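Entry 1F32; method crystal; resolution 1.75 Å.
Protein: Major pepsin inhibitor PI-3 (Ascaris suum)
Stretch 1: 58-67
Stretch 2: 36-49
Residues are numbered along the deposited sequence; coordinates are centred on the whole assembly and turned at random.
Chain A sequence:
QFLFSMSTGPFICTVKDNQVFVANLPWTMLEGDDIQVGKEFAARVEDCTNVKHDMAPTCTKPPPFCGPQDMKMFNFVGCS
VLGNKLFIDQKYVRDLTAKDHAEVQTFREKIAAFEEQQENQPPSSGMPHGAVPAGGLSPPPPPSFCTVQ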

# COMPACT_ATOMS: atom_id res chain seq x y z
N THR A 58 7.16 10.61 -14.66
CA THR A 58 7.53 10.81 -16.05
C THR A 58 8.75 9.95 -16.37
O THR A 58 9.02 9.65 -17.53
CB THR A 58 7.82 12.30 -16.38
OG1 THR A 58 8.93 12.76 -15.61
CG2 THR A 58 6.60 13.14 -16.05
N CYS A 59 9.49 9.56 -15.34
CA CYS A 59 10.65 8.69 -15.53
C CYS A 59 10.25 7.22 -15.33
O CYS A 59 10.55 6.37 -16.16
CB CYS A 59 11.78 9.00 -14.55
SG CYS A 59 13.33 8.12 -14.93
N THR A 60 9.57 6.94 -14.22
CA THR A 60 9.19 5.57 -13.92
C THR A 60 8.06 5.02 -14.79
O THR A 60 8.04 3.82 -15.10
CB THR A 60 8.81 5.38 -12.41
OG1 THR A 60 7.69 6.21 -12.09
CG2 THR A 60 9.99 5.75 -11.51
N LYS A 61 7.12 5.88 -15.18
CA LYS A 61 5.99 5.46 -16.00
C LYS A 61 5.30 4.21 -15.44
O LYS A 61 5.28 3.15 -16.08
CB LYS A 61 6.45 5.19 -17.44
CG LYS A 61 6.96 6.44 -18.14
CD LYS A 61 7.57 6.10 -19.48
CE LYS A 61 8.19 7.33 -20.13
NZ LYS A 61 8.95 6.94 -21.34
N PRO A 62 4.72 4.31 -14.23
CA PRO A 62 4.03 3.19 -13.59
C PRO A 62 2.85 2.64 -14.38
O PRO A 62 1.93 3.39 -14.74
CB PRO A 62 3.60 3.76 -12.23
CG PRO A 62 3.55 5.26 -12.48
CD PRO A 62 4.75 5.49 -13.34
N PRO A 63 2.86 1.33 -14.66
CA PRO A 63 1.76 0.70 -15.40
C PRO A 63 0.50 0.64 -14.54
O PRO A 63 0.54 0.82 -13.31
CB PRO A 63 2.31 -0.69 -15.74
CG PRO A 63 3.83 -0.48 -15.72
CD PRO A 63 3.97 0.38 -14.49
N PRO A 64 -0.65 0.37 -15.17
CA PRO A 64 -1.86 0.32 -14.35
C PRO A 64 -1.86 -0.71 -13.22
O PRO A 64 -2.66 -0.60 -12.29
CB PRO A 64 -2.98 0.10 -15.37
CG PRO A 64 -2.30 -0.17 -16.68
CD PRO A 64 -0.95 0.44 -16.61
N PHE A 65 -0.98 -1.70 -13.30
CA PHE A 65 -0.96 -2.72 -12.26
C PHE A 65 -0.35 -2.26 -10.95
O PHE A 65 -0.30 -3.02 -9.98
CB PHE A 65 -0.31 -4.03 -12.75
CG PHE A 65 1.07 -3.86 -13.36
CD1 PHE A 65 2.15 -3.40 -12.60
CD2 PHE A 65 1.29 -4.25 -14.69
CE1 PHE A 65 3.45 -3.34 -13.17
CE2 PHE A 65 2.57 -4.19 -15.25
CZ PHE A 65 3.65 -3.74 -14.49
N CYS A 66 0.13 -1.02 -10.94
CA CYS A 66 0.64 -0.43 -9.71
C CYS A 66 -0.56 0.05 -8.89
O CYS A 66 -0.40 0.56 -7.78
CB CYS A 66 1.55 0.75 -10.01
SG CYS A 66 3.15 0.20 -10.62
N GLY A 67 -1.75 -0.10 -9.47
CA GLY A 67 -2.96 0.31 -8.77
C GLY A 67 -3.30 1.79 -8.88
O GLY A 67 -2.53 2.57 -9.43
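Stretch 2 (36-49) QVGKEFAARVEDCT

Stretch 2 is helical throughout, with a wider pi-type turn at 47-49. It runs antiparallel to the path of stretch 1: Cys59 lies by Cys48, Thr60 by Val45 and Pro62 by Phe41, with CA atoms 6.0, 5.3 and 7.2 Å apart. Stretch 1 starts as the last turn of a helix, through Thr60. Thr58 makes no contact with stretch 2. Cys59 fixes this end by a disulfide, Cys59 SG to Cys48 SG 2.0 Å, with chi3 of -95°. Thr60 places its CG2 4.0 Å from Cys48 CB. Its carbonyl accepts a hydrogen bond from Arg44, NE to Thr60 O 2.7 Å. Lys61 leaves the helix with positive phi. Its carbonyl takes a second hydrogen bond, Arg44 NH2 to Lys61 O 2.9 Å, so one guanidinium holds two successive carbonyls at the helix end. The Lys61 CA-to-CB bond points sideways, with Lys61 CB 3.5 Å from Arg44 NE; only the end of the side chain leads off from the helix. Pro62 CA is 3.8 Å from Phe41 CE1. Pro63 packs over one face of the Phe41 ring, its CD 3.5 Å from the ring centroid, a CH-pi contact. Pro64 opens a 3-10 segment and does not touch the helix. Phe65 meets Val37 and Phe41 with its ring edge: CE2 to Val37 CG1 3.8 Å, CE1 to Phe41 CD2 3.9 Å. Cys66 SG lies 3.6 Å from Phe41 CE2. Gly67 is clear of stretch 2.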

# COMPACT_ATOMS: atom_id res chain seq x y z
N GLN A 36 6.63 -9.76 -18.96
CA GLN A 36 7.73 -8.98 -19.56
C GLN A 36 7.57 -7.48 -19.33
O GLN A 36 8.56 -6.74 -19.21
CB GLN A 36 7.84 -9.28 -21.06
CG GLN A 36 9.16 -8.79 -21.70
CD GLN A 36 10.42 -9.27 -20.98
OE1 GLN A 36 10.49 -10.41 -20.50
NE2 GLN A 36 11.43 -8.41 -20.91
N VAL A 37 6.33 -7.02 -19.26
CA VAL A 37 6.06 -5.61 -18.98
C VAL A 37 6.58 -5.33 -17.57
O VAL A 37 7.18 -4.28 -17.31
CB VAL A 37 4.54 -5.31 -19.03
CG1 VAL A 37 4.28 -3.86 -18.64
CG2 VAL A 37 4.02 -5.56 -20.45
N GLY A 38 6.39 -6.28 -16.66
CA GLY A 38 6.85 -6.09 -15.30
C GLY A 38 8.37 -5.96 -15.25
O GLY A 38 8.93 -5.17 -14.49
N LYS A 39 9.03 -6.77 -16.07
CA LYS A 39 10.47 -6.76 -16.13
C LYS A 39 11.00 -5.44 -16.65
O LYS A 39 11.94 -4.89 -16.08
CB LYS A 39 10.97 -7.90 -17.02
CG LYS A 39 10.72 -9.26 -16.42
CD LYS A 39 11.38 -10.33 -17.26
CE LYS A 39 10.92 -11.70 -16.81
NZ LYS A 39 11.11 -11.88 -15.34
N GLU A 40 10.38 -4.93 -17.72
CA GLU A 40 10.79 -3.66 -18.31
C GLU A 40 10.57 -2.54 -17.31
O GLU A 40 11.41 -1.65 -17.14
CB GLU A 40 9.99 -3.37 -19.58
CG GLU A 40 10.05 -4.47 -20.62
CD GLU A 40 9.36 -4.08 -21.91
OE1 GLU A 40 8.19 -3.63 -21.86
OE2 GLU A 40 9.98 -4.24 -22.98
N PHE A 41 9.41 -2.56 -16.64
CA PHE A 41 9.10 -1.52 -15.66
C PHE A 41 10.10 -1.55 -14.52
O PHE A 41 10.63 -0.51 -14.11
CB PHE A 41 7.70 -1.73 -15.08
CG PHE A 41 7.39 -0.84 -13.92
CD1 PHE A 41 7.61 0.54 -14.00
CD2 PHE A 41 6.84 -1.37 -12.75
CE1 PHE A 41 7.30 1.38 -12.94
CE2 PHE A 41 6.53 -0.52 -11.68
CZ PHE A 41 6.75 0.85 -11.78
N ALA A 42 10.36 -2.73 -13.98
CA ALA A 42 11.29 -2.85 -12.87
C ALA A 42 12.65 -2.27 -13.25
O ALA A 42 13.30 -1.61 -12.44
CB ALA A 42 11.42 -4.30 -12.47
N ALA A 43 13.07 -2.51 -14.48
CA ALA A 43 14.36 -2.01 -14.97
C ALA A 43 14.33 -0.49 -15.00
O ALA A 43 15.30 0.17 -14.61
CB ALA A 43 14.62 -2.55 -16.36
N ARG A 44 13.22 0.04 -15.48
CA ARG A 44 13.00 1.47 -15.58
C ARG A 44 13.06 2.11 -14.19
O ARG A 44 13.66 3.17 -14.01
CB ARG A 44 11.64 1.71 -16.25
CG ARG A 44 11.35 3.13 -16.67
CD ARG A 44 10.29 3.16 -17.79
NE ARG A 44 8.97 2.71 -17.34
CZ ARG A 44 8.33 1.65 -17.82
NH1 ARG A 44 8.88 0.89 -18.76
NH2 ARG A 44 7.12 1.33 -17.35
N VAL A 45 12.43 1.47 -13.20
CA VAL A 45 12.42 1.99 -11.83
C VAL A 45 13.83 2.03 -11.25
O VAL A 45 14.22 3.01 -10.61
CB VAL A 45 11.52 1.12 -10.91
CG1 VAL A 45 11.63 1.60 -9.46
CG2 VAL A 45 10.08 1.22 -11.36
N GLU A 46 14.59 0.96 -11.47
CA GLU A 46 15.95 0.89 -10.94
C GLU A 46 16.81 1.96 -11.61
O GLU A 46 17.60 2.62 -10.96
CB GLU A 46 16.56 -0.49 -11.19
CG GLU A 46 17.60 -0.96 -10.14
CD GLU A 46 19.05 -0.98 -10.63
OE1 GLU A 46 19.74 0.07 -10.58
OE2 GLU A 46 19.53 -2.06 -11.07
N ASP A 47 16.65 2.12 -12.92
CA ASP A 47 17.42 3.11 -13.66
C ASP A 47 17.06 4.50 -13.17
O ASP A 47 17.95 5.31 -12.86
CB ASP A 47 17.14 3.01 -15.16
CG ASP A 47 17.95 4.02 -15.96
OD1 ASP A 47 19.17 3.81 -16.10
OD2 ASP A 47 17.38 5.02 -16.41
N CYS A 48 15.77 4.79 -13.11
CA CYS A 48 15.29 6.09 -12.67
C CYS A 48 15.78 6.44 -11.28
O CYS A 48 16.32 7.51 -11.05
CB CYS A 48 13.76 6.15 -12.68
SG CYS A 48 13.06 6.19 -14.35
N THR A 49 15.58 5.51 -10.35
CA THR A 49 15.95 5.73 -8.97
C THR A 49 17.45 5.72 -8.68
O THR A 49 17.97 6.70 -8.15
CB THR A 49 15.28 4.70 -8.04
OG1 THR A 49 13.86 4.72 -8.27
CG2 THR A 49 15.55 5.05 -6.58